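Ras-related protein Rab-7L1 (Homo sapiens, PDB 6HH2) is a Rab-family small GTPase that regulates vesicle trafficking between endosomes, lysosomes and the Golgi, and recruits LRRK2 to the Golgi and stimulates its kinase activity. Local coordinates at residues V93-A96 against T97-S100; A136-R139 against D140-D143; E156-V159 against K160-K163; A168-V171 against L172-M176. The protein carries 4 engineered substitutions. All blocks are in the same frame, centred on the assembly; numbering follows the deposited sequence.

The four contacts are all local and follow one another in series; none nests in or crosses another. Contact 1 closes the turn from strand 86-92 into helix 96-112. Contact 2 ends the loop after strand 123-128 and starts helix 139-148. Its A136 N meets V93 O of contact 1, and V137 packs on F99. Contact 3 turns the loop after strand 153-156 against the guanine of GDP. R139 of contact 2 reaches E156 of contact 3 by a salt bridge. Contact 4 is a run of turns in helix 165-178, which follows that loop. Contacts 1 and 4 lie on opposite sides of the chain's centre, their own centres about 24 Å apart.

Contact 1. Residues V93-A96 against T97-S100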
ATOM      1  N   VAL A  93     -11.857   8.904   0.231  1.00 20.39           N
ATOM      2  CA  VAL A  93     -13.174   8.850   0.889  1.00 21.95           C
ATOM      3  C   VAL A  93     -14.250   9.735   0.276  1.00 25.68           C
ATOM      4  O   VAL A  93     -15.446   9.491   0.463  1.00 27.09           O
ATOM      5  CB  VAL A  93     -13.103   9.134   2.408  1.00 23.88           C
ATOM      6  CG1 VAL A  93     -12.380   8.041   3.127  1.00 27.01           C
ATOM      7  CG2 VAL A  93     -12.507  10.536   2.694  1.00 25.82           C
ATOM      8  N   THR A  94     -13.840  10.751  -0.476  1.00 24.81           N
ATOM      9  CA  THR A  94     -14.735  11.719  -1.053  1.00 29.69           C
ATOM     10  C   THR A  94     -15.170  11.324  -2.470  1.00 28.40           C
ATOM     11  O   THR A  94     -16.035  11.992  -3.048  1.00 29.38           O
ATOM     12  CB  THR A  94     -13.849  12.955  -0.978  1.00 36.68           C
ATOM     13  OG1 THR A  94     -12.966  13.091  -2.087  1.00 32.14           O
ATOM     14  CG2 THR A  94     -13.399  13.332   0.356  1.00 38.16           C
ATOM     15  N   ASN A  95     -14.659  10.203  -3.008  1.00 26.67           N
ATOM     16  CA  ASN A  95     -14.928   9.786  -4.397  1.00 25.54           C
ATOM     17  C   ASN A  95     -15.357   8.313  -4.404  1.00 27.98           C
ATOM     18  O   ASN A  95     -14.524   7.403  -4.339  1.00 27.11           O
ATOM     19  CB  ASN A  95     -13.703  10.022  -5.274  1.00 29.15           C
ATOM     20  CG  ASN A  95     -13.986   9.760  -6.728  1.00 32.26           C
ATOM     21  OD1 ASN A  95     -14.839   8.961  -7.039  1.00 32.16           O
ATOM     22  ND2 ASN A  95     -13.280  10.440  -7.623  1.00 36.57           N
ATOM     23  N   ALA A  96     -16.665   8.069  -4.494  1.00 30.37           N
ATOM     24  CA  ALA A  96     -17.157   6.704  -4.359  1.00 31.06           C
ATOM     25  C   ALA A  96     -16.685   5.798  -5.488  1.00 28.74           C
ATOM     26  O   ALA A  96     -16.617   4.580  -5.302  1.00 28.37           O
ATOM     27  CB  ALA A  96     -18.683   6.702  -4.258  1.00 37.16           C
ATOM     28  N   THR A  97     -16.340   6.356  -6.658  1.00 26.40           N
ATOM     29  CA  THR A  97     -15.821   5.501  -7.715  0.75 27.13           C
ATOM     30  C   THR A  97     -14.489   4.873  -7.327  1.00 27.91           C
ATOM     31  O   THR A  97     -14.210   3.713  -7.693  1.00 26.82           O
ATOM     32  CB  THR A  97     -15.642   6.290  -9.015  0.75 30.26           C
ATOM     33  OG1 THR A  97     -16.921   6.809  -9.396  0.75 34.86           O
ATOM     34  CG2 THR A  97     -15.121   5.372 -10.093  0.75 31.54           C
ATOM     35  N   THR A  98     -13.636   5.633  -6.622  1.00 24.22           N
ATOM     36  CA  THR A  98     -12.347   5.079  -6.206  1.00 20.90           C
ATOM     37  C   THR A  98     -12.536   4.020  -5.127  1.00 22.77           C
ATOM     38  O   THR A  98     -11.766   3.047  -5.062  1.00 22.18           O
ATOM     39  CB  THR A  98     -11.392   6.179  -5.706  1.00 21.19           C
ATOM     40  OG1 THR A  98     -11.813   6.696  -4.411  1.00 21.99           O
ATOM     41  CG2 THR A  98     -11.255   7.343  -6.732  1.00 22.76           C
ATOM     42  N   PHE A  99     -13.615   4.139  -4.360  1.00 23.11           N
ATOM     43  CA  PHE A  99     -13.948   3.114  -3.365  1.00 24.13           C
ATOM     44  C   PHE A  99     -14.403   1.840  -4.055  1.00 24.85           C
ATOM     45  O   PHE A  99     -13.845   0.753  -3.822  1.00 23.34           O
ATOM     46  CB  PHE A  99     -15.054   3.649  -2.467  1.00 24.68           C
ATOM     47  CG  PHE A  99     -15.598   2.637  -1.443  1.00 23.45           C
ATOM     48  CD1 PHE A  99     -14.786   2.095  -0.421  1.00 23.03           C
ATOM     49  CD2 PHE A  99     -16.950   2.248  -1.503  1.00 24.77           C
ATOM     50  CE1 PHE A  99     -15.354   1.198   0.522  1.00 24.72           C
ATOM     51  CE2 PHE A  99     -17.498   1.390  -0.550  1.00 26.08           C
ATOM     52  CZ  PHE A  99     -16.682   0.860   0.427  1.00 24.29           C
ATOM     53  N   SER A 100     -15.397   1.968  -4.944  1.00 27.55           N
ATOM     54  CA  SER A 100     -15.850   0.825  -5.722  0.52 29.17           C
ATOM     55  C   SER A 100     -14.702   0.153  -6.462  1.00 27.27           C
ATOM     56  O   SER A 100     -14.611  -1.090  -6.488  1.00 29.80           O
ATOM     57  CB  SER A 100     -16.924   1.308  -6.706  0.52 33.31           C
ATOM     58  OG  SER A 100     -17.442   0.231  -7.472  0.52 38.70           O
TER
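N95 and T98 meet at the start of helix 96-112, and their contact is its tight part. T98 OG1 donates to N95 O at 2.8 Å, in the plane of the carbonyl. With chi1 at 72°, OG1 is tucked between the backbone N and C of T98, facing back to the turn. T98 N and F99 N also point at N95 O, but these two bonds are weak. The methyl CG2 of T98 comes up to the side-chain amide of N95, 3.6 Å from N95 CG, and the two side chains cross at about a right angle. N95 is the N-cap. Its CG is anti to the backbone N (chi1 -173°), which turns OD1 to the amide of T97. OD1 accepts from T97 N at 3.0 Å, a weak and bent capping bond. One turn on, S100 N donates to A96 O at 2.9 Å, and the bond is almost straight.

The other side is loose. A96, T97 and S100 are exposed. T97 lies alongside N95 and points the same way, with its CB 3.4 Å from N95 OD1. T97 and S100 are each modelled in two conformers, in keeping with weak restraint there.

T98 is buried, and its OG1 has a second partner in D92 N at the end of strand 86-92. T98 also touches V21. The F99 ring leads away from the cap and meets the rings of F91, on strand 86-92, and F145, on helix 139-148. The cap thus joins the end of one central strand to the helix that follows it.

Contact 2. Residues A136-R139 against D140-D143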
ATOM      1  N   ALA A 136     -18.027  10.368   0.778  1.00 30.00           N
ATOM      2  CA  ALA A 136     -18.985   9.748  -0.121  1.00 29.93           C
ATOM      3  C   ALA A 136     -19.369   8.348   0.322  1.00 30.38           C
ATOM      4  O   ALA A 136     -20.221   7.724  -0.314  1.00 33.99           O
ATOM      5  CB  ALA A 136     -18.412   9.693  -1.544  1.00 30.84           C
ATOM      6  N   VAL A 137     -18.742   7.842   1.391  1.00 29.65           N
ATOM      7  CA  VAL A 137     -19.037   6.542   1.973  1.00 31.05           C
ATOM      8  C   VAL A 137     -19.041   6.715   3.487  1.00 28.81           C
ATOM      9  O   VAL A 137     -18.458   7.663   4.033  1.00 31.82           O
ATOM     10  CB  VAL A 137     -17.982   5.481   1.579  1.00 28.89           C
ATOM     11  CG1 VAL A 137     -17.978   5.301   0.045  1.00 33.07           C
ATOM     12  CG2 VAL A 137     -16.582   5.882   2.064  1.00 30.57           C
ATOM     13  N   SER A 138     -19.688   5.775   4.179  1.00 29.96           N
ATOM     14  CA  SER A 138     -19.674   5.755   5.632  1.00 27.27           C
ATOM     15  C   SER A 138     -18.679   4.726   6.155  1.00 27.90           C
ATOM     16  O   SER A 138     -18.299   3.793   5.454  1.00 26.63           O
ATOM     17  CB  SER A 138     -21.064   5.391   6.175  1.00 32.86           C
ATOM     18  OG  SER A 138     -21.394   4.043   5.841  1.00 33.45           O
ATOM     19  N   ARG A 139     -18.317   4.861   7.438  1.00 28.27           N
ATOM     20  CA  ARG A 139     -17.362   3.914   8.008  1.00 26.90           C
ATOM     21  C   ARG A 139     -17.946   2.509   8.066  1.00 26.96           C
ATOM     22  O   ARG A 139     -17.234   1.527   7.837  1.00 29.16           O
ATOM     23  CB  ARG A 139     -16.908   4.393   9.391  1.00 29.12           C
ATOM     24  CG  ARG A 139     -15.997   5.626   9.331  1.00 29.94           C
ATOM     25  CD  ARG A 139     -15.814   6.274  10.736  1.00 37.76           C
ATOM     26  NE  ARG A 139     -14.853   7.391  10.694  1.00 40.48           N
ATOM     27  CZ  ARG A 139     -15.208   8.662  10.477  1.00 45.93           C
ATOM     28  NH1 ARG A 139     -16.486   8.968  10.256  1.00 50.14           N
ATOM     29  NH2 ARG A 139     -14.297   9.628  10.475  1.00 40.31           N
ATOM     30  N   ASP A 140     -19.235   2.391   8.394  1.00 29.59           N
ATOM     31  CA  ASP A 140     -19.850   1.065   8.400  1.00 36.00           C
ATOM     32  C   ASP A 140     -19.818   0.441   7.011  1.00 32.04           C
ATOM     33  O   ASP A 140     -19.553  -0.757   6.869  1.00 29.71           O
ATOM     34  CB  ASP A 140     -21.276   1.109   8.955  1.00 40.85           C
ATOM     35  CG  ASP A 140     -21.320   1.255  10.492  1.00 52.38           C
ATOM     36  OD1 ASP A 140     -20.263   1.107  11.165  1.00 54.30           O
ATOM     37  OD2 ASP A 140     -22.417   1.523  11.031  1.00 59.71           O
ATOM     38  N   GLN A 141     -20.121   1.312   6.062  1.00 29.00           N
ATOM     39  CA  GLN A 141     -19.925   0.763   4.594  0.66 27.71           C
ATOM     40  C   GLN A 141     -18.437   0.270   4.295  1.00 23.08           C
ATOM     41  O   GLN A 141     -18.178  -0.768   3.645  1.00 24.88           O
ATOM     42  CB  GLN A 141     -20.268   1.885   3.599  0.66 29.95           C
ATOM     43  CG  GLN A 141     -21.748   2.002   3.183  0.66 33.44           C
ATOM     44  CD  GLN A 141     -21.965   3.217   2.274  0.66 35.33           C
ATOM     45  OE1 GLN A 141     -21.114   4.115   2.216  0.66 32.77           O
ATOM     46  NE2 GLN A 141     -23.091   3.236   1.545  0.66 39.00           N
ATOM     47  N   ILE A 142     -17.485   1.045   4.757  1.00 23.59           N
ATOM     48  CA  ILE A 142     -16.110   0.611   4.513  1.00 23.80           C
ATOM     49  C   ILE A 142     -15.822  -0.718   5.190  1.00 22.80           C
ATOM     50  O   ILE A 142     -15.186  -1.608   4.605  1.00 22.82           O
ATOM     51  CB  ILE A 142     -15.122   1.688   4.962  1.00 22.24           C
ATOM     52  CG1 ILE A 142     -15.361   2.980   4.169  1.00 24.21           C
ATOM     53  CG2 ILE A 142     -13.705   1.213   4.700  1.00 20.76           C
ATOM     54  CD1 ILE A 142     -14.615   4.160   4.765  1.00 23.65           C
ATOM     55  N   ASP A 143     -16.230  -0.854   6.436  1.00 23.33           N
ATOM     56  CA  ASP A 143     -15.961  -2.099   7.156  1.00 22.55           C
ATOM     57  C   ASP A 143     -16.635  -3.287   6.500  1.00 22.91           C
ATOM     58  O   ASP A 143     -16.026  -4.352   6.379  1.00 24.68           O
ATOM     59  CB  ASP A 143     -16.372  -1.987   8.629  1.00 24.00           C
ATOM     60  CG  ASP A 143     -15.875  -3.180   9.466  1.00 24.92           C
ATOM     61  OD1 ASP A 143     -14.624  -3.272   9.587  1.00 25.60           O
ATOM     62  OD2 ASP A 143     -16.722  -3.987   9.915  1.00 27.79           O
TER
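A capping box formed by S138 and Q141 starts helix 139-148. S138 is the N-cap. Its OG accepts from Q141 N at 3.0 Å, and a chi1 of 67° swings the hydroxyl over to that amide. In return, the side chain of Q141 reaches back to the backbone of S138. Q141 OE1 accepts from S138 N at 2.9 Å, in one of the two conformers modelled for Q141. The N-H lies well out of the plane of the Q141 amide, tilted 33° from it. The Q141 chain is extended beyond CG and runs close past S138 OG, with Q141 CB 3.3 Å from that oxygen. OE1 also sits 3.2 Å from V137 CA. Regular helical bonds follow, I142 N to S138 O and D143 N to R139 O.

Beside the box is a small apolar contact. V137 CG2 meets I142 CD1 at 3.8 Å, and the two side chains cross at about a right angle. V137 thus lies against the first turn of the helix.

R139 and D143 spend their polar ends outside this turn. R139 NH2 makes a salt bridge with E156, while D143 accepts a hydrogen bond from W154 NE1 and forms a salt bridge with K147. I142 is buried against F91, L125 and A127 of the central strands and W154 of strand 153-156. V137 and I142 both touch F99, placing the cap beside helix 96-112.

Contact 3. Residues E156-V159 against K160-K163. With GDP (guanosine-5'-diphosphate), chain B.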
ATOM      1  N   GLU A 156      -8.698   4.677   8.171  1.00 23.04           N
ATOM      2  CA  GLU A 156      -8.718   5.993   7.564  1.00 23.46           C
ATOM      3  C   GLU A 156      -7.350   6.621   7.727  1.00 23.05           C
ATOM      4  O   GLU A 156      -6.648   6.376   8.706  1.00 24.31           O
ATOM      5  CB  GLU A 156      -9.789   6.871   8.205  1.00 27.23           C
ATOM      6  CG  GLU A 156      -9.512   7.239   9.635  1.00 36.04           C
ATOM      7  CD  GLU A 156     -10.495   8.249  10.215  1.00 50.56           C
ATOM      8  OE1 GLU A 156     -11.664   8.242   9.821  1.00 47.53           O
ATOM      9  OE2 GLU A 156     -10.104   8.983  11.159  1.00 57.79           O
ATOM     10  N   THR A 157      -6.949   7.411   6.722  1.00 20.99           N
ATOM     11  CA  THR A 157      -5.653   8.075   6.759  1.00 21.50           C
ATOM     12  C   THR A 157      -5.803   9.446   6.121  1.00 21.61           C
ATOM     13  O   THR A 157      -6.772   9.710   5.387  1.00 21.34           O
ATOM     14  CB  THR A 157      -4.598   7.343   5.909  1.00 21.24           C
ATOM     15  OG1 THR A 157      -5.025   7.283   4.523  1.00 20.88           O
ATOM     16  CG2 THR A 157      -4.388   5.934   6.413  1.00 23.68           C
ATOM     17  N   SER A 158      -4.902  10.355   6.501  1.00 20.76           N
ATOM     18  CA  SER A 158      -4.714  11.594   5.758  1.00 21.36           C
ATOM     19  C   SER A 158      -3.233  11.706   5.449  1.00 22.73           C
ATOM     20  O   SER A 158      -2.436  12.034   6.335  1.00 24.32           O
ATOM     21  CB  SER A 158      -5.252  12.803   6.530  1.00 23.04           C
ATOM     22  OG  SER A 158      -4.920  14.018   5.836  1.00 23.65           O
ATOM     23  N   VAL A 159      -2.836  11.498   4.170  1.00 21.93           N
ATOM     24  CA  VAL A 159      -1.437  11.731   3.842  1.00 22.32           C
ATOM     25  C   VAL A 159      -1.118  13.204   4.034  1.00 23.89           C
ATOM     26  O   VAL A 159      -0.040  13.575   4.528  1.00 26.82           O
ATOM     27  CB  VAL A 159      -1.183  11.307   2.365  1.00 21.33           C
ATOM     28  CG1 VAL A 159       0.257  11.634   1.988  1.00 26.19           C
ATOM     29  CG2 VAL A 159      -1.410   9.792   2.227  1.00 22.31           C
ATOM     30  N   LYS A 160      -2.083  14.072   3.701  1.00 23.51           N
ATOM     31  CA  LYS A 160      -1.886  15.516   3.822  1.00 28.35           C
ATOM     32  C   LYS A 160      -1.546  15.940   5.245  1.00 30.88           C
ATOM     33  O   LYS A 160      -0.628  16.743   5.451  1.00 33.10           O
ATOM     34  CB  LYS A 160      -3.124  16.255   3.325  1.00 30.89           C
ATOM     35  CG  LYS A 160      -3.081  17.758   3.573  1.00 34.70           C
ATOM     36  CD  LYS A 160      -4.229  18.470   2.879  1.00 42.79           C
ATOM     37  CE  LYS A 160      -4.404  19.884   3.411  1.00 52.27           C
ATOM     38  NZ  LYS A 160      -5.641  20.525   2.861  1.00 57.75           N
ATOM     39  N   GLU A 161      -2.281  15.433   6.232  1.00 28.00           N
ATOM     40  CA  GLU A 161      -2.047  15.797   7.630  1.00 30.67           C
ATOM     41  C   GLU A 161      -1.166  14.786   8.349  1.00 30.22           C
ATOM     42  O   GLU A 161      -0.980  14.899   9.575  1.00 33.59           O
ATOM     43  CB  GLU A 161      -3.377  15.859   8.372  1.00 30.59           C
ATOM     44  CG  GLU A 161      -4.374  16.868   7.837  1.00 31.35           C
ATOM     45  CD  GLU A 161      -5.683  16.829   8.636  1.00 53.32           C
ATOM     46  OE1 GLU A 161      -5.997  15.784   9.300  1.00 54.18           O
ATOM     47  OE2 GLU A 161      -6.389  17.869   8.637  1.00 60.83           O
ATOM     48  N   ASN A 162      -0.657  13.790   7.633  1.00 30.24           N
ATOM     49  CA  ASN A 162       0.175  12.729   8.195  1.00 31.89           C
ATOM     50  C   ASN A 162      -0.542  12.003   9.329  1.00 33.12           C
ATOM     51  O   ASN A 162       0.061  11.680  10.357  1.00 41.83           O
ATOM     52  CB  ASN A 162       1.559  13.240   8.620  1.00 37.03           C
ATOM     53  CG  ASN A 162       2.618  12.137   8.672  1.00 39.08           C
ATOM     54  OD1 ASN A 162       2.585  11.158   7.914  1.00 36.36           O
ATOM     55  ND2 ASN A 162       3.594  12.318   9.568  1.00 47.21           N
ATOM     56  N   LYS A 163      -1.834  11.758   9.149  1.00 25.16           N
ATOM     57  CA  LYS A 163      -2.668  11.054  10.123  1.00 24.99           C
ATOM     58  C   LYS A 163      -2.702   9.562   9.784  1.00 23.87           C
ATOM     59  O   LYS A 163      -3.180   9.167   8.717  1.00 23.14           O
ATOM     60  CB  LYS A 163      -4.101  11.585  10.177  1.00 26.88           C
ATOM     61  CG  LYS A 163      -4.992  10.896  11.272  1.00 31.94           C
ATOM     62  CD  LYS A 163      -6.418  11.416  11.217  1.00 38.27           C
ATOM     63  CE  LYS A 163      -7.234  10.943  12.409  1.00 46.82           C
ATOM     64  NZ  LYS A 163      -8.598  11.576  12.358  1.00 53.21           N
TER
HETATM   65  PB  GDP B 201      -2.028   9.655  -7.022  1.00 19.62           P
HETATM   66  O1B GDP B 201      -2.783   8.535  -6.408  1.00 20.35           O
HETATM   67  O2B GDP B 201      -2.575  10.114  -8.332  1.00 20.71           O
HETATM   68  O3B GDP B 201      -0.530   9.427  -7.059  1.00 19.74           O
HETATM   69  O3A GDP B 201      -2.324  10.916  -6.014  1.00 21.16           O
HETATM   70  PA  GDP B 201      -1.339  12.082  -5.563  1.00 22.36           P
HETATM   71  O1A GDP B 201      -0.390  11.629  -4.483  1.00 22.99           O
HETATM   72  O2A GDP B 201      -0.727  12.703  -6.812  1.00 23.59           O
HETATM   73  O5' GDP B 201      -2.347  13.121  -4.900  1.00 23.00           O
HETATM   74  C5' GDP B 201      -3.381  13.737  -5.654  1.00 24.95           C
HETATM   75  C4' GDP B 201      -3.798  15.035  -4.971  1.00 25.22           C
HETATM   76  O4' GDP B 201      -4.424  14.692  -3.690  1.00 23.69           O
HETATM   77  C3' GDP B 201      -2.583  15.868  -4.618  1.00 23.82           C
HETATM   78  O3' GDP B 201      -2.996  17.236  -4.780  1.00 29.53           O
HETATM   79  C2' GDP B 201      -2.337  15.562  -3.154  1.00 24.28           C
HETATM   80  O2' GDP B 201      -1.742  16.679  -2.507  1.00 28.67           O
HETATM   81  C1' GDP B 201      -3.748  15.368  -2.671  1.00 25.39           C
HETATM   82  N9  GDP B 201      -3.810  14.513  -1.480  1.00 23.91           N
HETATM   83  C8  GDP B 201      -3.132  13.345  -1.291  1.00 21.74           C
HETATM   84  N7  GDP B 201      -3.460  12.801  -0.074  1.00 22.27           N
HETATM   85  C5  GDP B 201      -4.359  13.644   0.488  1.00 24.27           C
HETATM   86  C6  GDP B 201      -5.094  13.689   1.749  1.00 23.17           C
HETATM   87  O6  GDP B 201      -4.938  12.810   2.617  1.00 23.46           O
HETATM   88  N1  GDP B 201      -5.928  14.723   1.915  1.00 23.27           N
HETATM   89  C2  GDP B 201      -6.121  15.734   1.053  1.00 24.39           C
HETATM   90  N2  GDP B 201      -6.985  16.782   1.347  1.00 24.94           N
HETATM   91  N3  GDP B 201      -5.436  15.763  -0.115  1.00 23.93           N
HETATM   92  C4  GDP B 201      -4.586  14.755  -0.404  1.00 24.01           C
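A chi1 of 174° puts S158 OG on the far side of CB from the backbone N, facing E161. E161 N donates to it at 3.0 Å. The same hydroxyl is bonded to D131, so it joins two loops. K160 is extended throughout from a chi1 of 173°, and this lays its chain over a face of the guanine. K160 CB lies 3.5 Å from GDP N1, and K160 CD 3.6 Å from GDP N2. V159 CB lies 3.7 Å from GDP N7.

The backbone holds the turn. S158 and K163 form an antiparallel hydrogen-bonded pair, bonded both ways. N162 and K163 both face S158, which makes a G1 beta bulge, and N162 has positive phi and psi. Beyond the bridged pair, E156 OE2 and K163 NZ form a salt bridge at 3.2 Å. NZ meets the oxygen nearly along its C-O bond, and E156 OE1 has R139 as its own partner.

S158, V159 and K160 correspond to the SAK motif of Ras-like GTPases. K160 N points straight at GDP O6 (177°), but the bond is weak at 3.3 Å. V159 N is 2.9 Å from GDP O6 and bonds N128 OD1. The K160 amide directed at O6 suits a keto oxygen, consistent with selection of guanine, while methylenes of K160 cover the ring.

Contact 4. Residues A168-V171 against L172-M176; sequences AMRV and LIEKM
R170 and E174 cross obliquely on one side of helix 165-178, one turn apart. The arginine leaves the helix extended and then bends at chi3 (58°), which brings its end round to the glutamate. R170 NH1 donates to E174 OE2 at 2.8 Å, forming a salt bridge. The carboxylate oxygen lies at the edge of the guanidinium, in its plane. The reverse is not true: NH1 comes to OE2 from above the carboxylate plane, 58° out of it. The two flat groups are 56° apart, so this is a single-point contact and not a paired, coplanar one. The aliphatic part of R170 also comes close to this oxygen, with R170 CG 3.6 Å from E174 OE2. E174 CG packs on the backbone, 3.2 Å from R170 O.

The buried side is apolar. M169 and L172 touch loosely there, CE to CD2 at 4.5 Å. I173 lies along the turn, with CG1 3.3 Å from M169 O. Successive backbone bonds run L172 N to A168 O, I173 N to M169 O (2.9 Å), E174 N to R170 O and K175 N to V171 O. Inward, M169 and L172 pack on V88 of strand 86-92. I173 meets L52, W54, V60 and L62 of the two antiparallel-paired strands, and Y30 of helix 23-30.

R170 NE has a second acidic partner, E167, on the preceding turn. One guanidinium therefore links acids before and after it, and probably offsets both charges on the outer side, while M169, L172 and I173 turn apolar side chains to the sheet.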
ATOM      1  N   ALA A 168      -0.271   2.821  10.345  1.00 21.32           N
ATOM      2  CA  ALA A 168      -0.827   1.836   9.419  1.00 21.20           C
ATOM      3  C   ALA A 168       0.290   1.051   8.743  1.00 20.57           C
ATOM      4  O   ALA A 168       0.225  -0.193   8.665  1.00 21.75           O
ATOM      5  CB  ALA A 168      -1.689   2.552   8.388  1.00 24.20           C
ATOM      6  N   MET A 169       1.334   1.752   8.244  1.00 18.74           N
ATOM      7  CA  MET A 169       2.441   1.007   7.645  1.00 20.54           C
ATOM      8  C   MET A 169       3.161   0.127   8.653  1.00 19.84           C
ATOM      9  O   MET A 169       3.605  -0.981   8.298  1.00 20.99           O
ATOM     10  CB  MET A 169       3.442   1.978   7.019  1.00 19.43           C
ATOM     11  CG  MET A 169       2.873   2.775   5.839  1.00 20.12           C
ATOM     12  SD  MET A 169       2.171   1.687   4.492  1.00 22.41           S
ATOM     13  CE  MET A 169       3.704   0.917   3.961  1.00 26.52           C
ATOM     14  N   ARG A 170       3.308   0.592   9.900  1.00 18.85           N
ATOM     15  CA  ARG A 170       4.011  -0.193  10.893  1.00 19.45           C
ATOM     16  C   ARG A 170       3.305  -1.525  11.141  1.00 22.03           C
ATOM     17  O   ARG A 170       3.947  -2.573  11.213  1.00 20.50           O
ATOM     18  CB  ARG A 170       4.134   0.592  12.204  1.00 19.23           C
ATOM     19  CG  ARG A 170       4.887  -0.205  13.237  1.00 21.20           C
ATOM     20  CD  ARG A 170       4.949   0.507  14.623  1.00 23.79           C
ATOM     21  NE  ARG A 170       3.624   0.804  15.200  1.00 25.38           N
ATOM     22  CZ  ARG A 170       2.811  -0.110  15.737  1.00 33.42           C
ATOM     23  NH1 ARG A 170       3.161  -1.399  15.819  1.00 30.41           N
ATOM     24  NH2 ARG A 170       1.634   0.280  16.227  1.00 29.84           N
ATOM     25  N   VAL A 171       1.966  -1.506  11.249  1.00 21.28           N
ATOM     26  CA  VAL A 171       1.288  -2.782  11.518  1.00 23.33           C
ATOM     27  C   VAL A 171       1.357  -3.695  10.302  1.00 20.08           C
ATOM     28  O   VAL A 171       1.404  -4.925  10.448  1.00 21.66           O
ATOM     29  CB  VAL A 171      -0.142  -2.596  12.064  1.00 24.02           C
ATOM     30  CG1 VAL A 171      -0.129  -1.738  13.360  1.00 27.22           C
ATOM     31  CG2 VAL A 171      -1.086  -2.098  10.991  1.00 25.35           C
ATOM     32  N   LEU A 172       1.417  -3.129   9.102  1.00 20.37           N
ATOM     33  CA  LEU A 172       1.636  -3.954   7.916  1.00 20.12           C
ATOM     34  C   LEU A 172       3.029  -4.585   7.917  1.00 22.44           C
ATOM     35  O   LEU A 172       3.170  -5.763   7.571  1.00 24.27           O
ATOM     36  CB  LEU A 172       1.398  -3.123   6.662  1.00 19.89           C
ATOM     37  CG  LEU A 172       1.478  -3.898   5.347  1.00 20.58           C
ATOM     38  CD1 LEU A 172       0.408  -4.976   5.266  1.00 22.28           C
ATOM     39  CD2 LEU A 172       1.364  -2.913   4.182  1.00 23.46           C
ATOM     40  N   ILE A 173       4.068  -3.825   8.297  1.00 21.27           N
ATOM     41  CA  ILE A 173       5.409  -4.418   8.415  1.00 21.89           C
ATOM     42  C   ILE A 173       5.408  -5.563   9.395  1.00 24.73           C
ATOM     43  O   ILE A 173       6.025  -6.614   9.149  1.00 25.32           O
ATOM     44  CB  ILE A 173       6.420  -3.347   8.842  1.00 21.33           C
ATOM     45  CG1 ILE A 173       6.568  -2.327   7.733  1.00 23.00           C
ATOM     46  CG2 ILE A 173       7.804  -3.988   9.216  1.00 26.49           C
ATOM     47  CD1 ILE A 173       7.397  -1.047   8.191  1.00 24.85           C
ATOM     48  N   GLU A 174       4.757  -5.374  10.541  1.00 23.83           N
ATOM     49  CA  GLU A 174       4.773  -6.431  11.535  1.00 26.99           C
ATOM     50  C   GLU A 174       4.071  -7.668  11.016  1.00 24.84           C
ATOM     51  O   GLU A 174       4.519  -8.794  11.283  1.00 27.34           O
ATOM     52  CB  GLU A 174       4.216  -5.918  12.858  1.00 29.60           C
ATOM     53  CG  GLU A 174       5.035  -4.697  13.379  1.00 29.66           C
ATOM     54  CD  GLU A 174       4.679  -4.268  14.770  1.00 42.11           C
ATOM     55  OE1 GLU A 174       3.938  -5.030  15.417  1.00 48.46           O
ATOM     56  OE2 GLU A 174       5.165  -3.212  15.249  1.00 36.45           O
ATOM     57  N   LYS A 175       3.040  -7.482  10.193  1.00 24.16           N
ATOM     58  CA  LYS A 175       2.375  -8.649   9.601  1.00 25.57           C
ATOM     59  C   LYS A 175       3.267  -9.337   8.571  1.00 26.63           C
ATOM     60  O   LYS A 175       3.280 -10.570   8.473  1.00 26.68           O
ATOM     61  CB  LYS A 175       1.053  -8.209   8.960  1.00 25.43           C
ATOM     62  CG  LYS A 175       0.319  -9.354   8.202  1.00 29.01           C
ATOM     63  CD  LYS A 175      -0.203 -10.386   9.190  1.00 39.35           C
ATOM     64  CE  LYS A 175      -1.544  -9.949   9.750  1.00 35.47           C
ATOM     65  NZ  LYS A 175      -2.058 -11.067  10.595  1.00 37.74           N
ATOM     66  N   MET A 176       3.965  -8.561   7.747  1.00 24.80           N
ATOM     67  CA  MET A 176       4.871  -9.167   6.770  1.00 24.71           C
ATOM     68  C   MET A 176       5.994  -9.923   7.466  1.00 25.06           C
ATOM     69  O   MET A 176       6.416 -10.985   7.000  1.00 27.02           O
ATOM     70  CB  MET A 176       5.451  -8.099   5.844  1.00 21.16           C
ATOM     71  CG  MET A 176       4.372  -7.478   4.896  1.00 20.76           C
ATOM     72  SD  MET A 176       5.088  -6.411   3.651  1.00 23.64           S
ATOM     73  CE  MET A 176       5.765  -5.034   4.660  1.00 23.37           C
TER